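Local coordinates for aspartate carbamoyltransferase (Leishmania major, PDB 7K46), which probably catalyses the transfer of the carbamoyl group from carbamoyl phosphate to aspartate, an early step of pyrimidine biosynthesis, at residues Gln310-Tyr313 and Gly314-Met317. Residues are numbered along the deposited sequence; the frame is centred on the assembly and turned at random.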
loop_
_atom_site.group_PDB
_atom_site.type_symbol
_atom_site.label_atom_id
_atom_site.label_comp_id
_atom_site.label_asym_id
_atom_site.label_seq_id
_atom_site.Cartn_x
_atom_site.Cartn_y
_atom_site.Cartn_z
ATOM N N GLN A 310 20.133 -0.155 15.250
ATOM C CA GLN A 310 20.682 0.090 13.918
ATOM C C GLN A 310 19.575 0.362 12.893
ATOM O O GLN A 310 19.711 1.242 12.030
ATOM C CB GLN A 310 21.526 -1.135 13.533
ATOM C CG GLN A 310 22.306 -1.092 12.228
ATOM C CD GLN A 310 23.203 -2.323 12.074
ATOM O OE1 GLN A 310 23.382 -3.095 13.026
ATOM N NE2 GLN A 310 23.793 -2.494 10.890
ATOM N N MET A 311 18.466 -0.380 12.977
ATOM C CA MET A 311 17.357 -0.159 12.048
ATOM C C MET A 311 16.699 1.193 12.259
ATOM O O MET A 311 16.229 1.809 11.293
ATOM C CB MET A 311 16.311 -1.269 12.184
ATOM C CG MET A 311 16.770 -2.592 11.591
ATOM S SD MET A 311 15.491 -3.851 11.675
ATOM C CE MET A 311 15.607 -4.363 13.393
ATOM N N ARG A 312 16.637 1.664 13.509
ATOM C CA ARG A 312 16.053 2.975 13.764
ATOM C C ARG A 312 16.986 4.087 13.291
ATOM O O ARG A 312 16.531 5.106 12.752
ATOM C CB ARG A 312 15.717 3.115 15.249
ATOM C CG ARG A 312 15.001 4.421 15.604
ATOM C CD ARG A 312 14.090 4.235 16.813
ATOM N NE ARG A 312 13.376 5.446 17.197
ATOM C CZ ARG A 312 12.151 5.748 16.786
ATOM N NH1 ARG A 312 11.528 5.012 15.876
ATOM N NH2 ARG A 312 11.531 6.810 17.306
ATOM N N TYR A 313 18.299 3.904 13.450
ATOM C CA TYR A 313 19.218 4.816 12.782
ATOM C C TYR A 313 18.998 4.811 11.275
ATOM O O TYR A 313 19.120 5.858 10.633
ATOM C CB TYR A 313 20.669 4.467 13.123
ATOM C CG TYR A 313 21.005 4.713 14.573
ATOM C CD1 TYR A 313 20.905 5.985 15.121
ATOM C CD2 TYR A 313 21.431 3.670 15.393
ATOM C CE1 TYR A 313 21.207 6.220 16.463
ATOM C CE2 TYR A 313 21.742 3.891 16.732
ATOM C CZ TYR A 313 21.622 5.168 17.260
ATOM O OH TYR A 313 21.936 5.377 18.588
ATOM N N GLY A 314 18.636 3.658 10.698
ATOM C CA GLY A 314 18.308 3.626 9.279
ATOM C C GLY A 314 17.130 4.522 8.922
ATOM O O GLY A 314 17.152 5.216 7.902
ATOM N N LEU A 315 16.089 4.524 9.763
ATOM C CA LEU A 315 14.966 5.434 9.541
ATOM C C LEU A 315 15.436 6.887 9.476
ATOM O O LEU A 315 15.091 7.626 8.550
ATOM C CB LEU A 315 13.919 5.260 10.648
ATOM C CG LEU A 315 12.811 6.327 10.681
ATOM C CD1 LEU A 315 11.862 6.191 9.482
ATOM C CD2 LEU A 315 12.022 6.248 11.996
ATOM N N PHE A 316 16.236 7.317 10.448
ATOM C CA PHE A 316 16.585 8.733 10.488
ATOM C C PHE A 316 17.625 9.115 9.435
ATOM O O PHE A 316 17.589 10.242 8.908
ATOM C CB PHE A 316 17.019 9.098 11.907
ATOM C CG PHE A 316 15.878 9.037 12.888
ATOM C CD1 PHE A 316 14.781 9.868 12.728
ATOM C CD2 PHE A 316 15.877 8.122 13.931
ATOM C CE1 PHE A 316 13.705 9.805 13.602
ATOM C CE2 PHE A 316 14.813 8.053 14.806
ATOM C CZ PHE A 316 13.720 8.901 14.637
ATOM N N MET A 317 18.523 8.201 9.071
ATOM C CA MET A 317 19.422 8.491 7.955
ATOM C C MET A 317 18.638 8.649 6.659
ATOM O O MET A 317 18.921 9.543 5.852
ATOM C CB MET A 317 20.477 7.386 7.822
ATOM C CG MET A 317 21.417 7.545 6.597
ATOM S SD MET A 317 22.307 9.123 6.539
ATOM C CE MET A 317 23.456 8.999 7.933
#
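Four successive i to i+4 hydrogen bonds make Gln310-Met317 two turns of alpha-helix, from Gly314 N to Gln310 O (3.0 Å) through to Met317 N to Tyr313 O (2.9 Å), the latter the straightest at 165°. They belong to helix 309-326, the C-terminal helix of the carbamoyltransferase fold, which packs against helices 23-41, 63-74 and 142-156. One turn apart, Arg312 and Phe316 carry the side-chain contact. With CG anti to the backbone N (chi1 -176°) and the chain extended as far as NE, Arg312 runs past the ring of Phe316, its CG 3.7 Å from CE2. Phe316 CE2 lies over one face of the guanidinium, offset toward its rim, the two planes 82° apart and thus nearly perpendicular. Leu315 lies alongside the arginine and brings CD2 to 4.1 Å from NH1. The guanidinium also has polar partners outside the helix: NE forms a salt bridge with Glu41, and NH1 donates to Ser105 O of the second subunit, across the subunit interface. Gln310 NE2 and Tyr313 OH hydrogen-bond Asp148 and Glu155 of helix 142-156. Phe316 CD2 sits 3.3 Å from Arg312 O, the same carbonyl oxygen that accepts the hydrogen bond from Phe316 N.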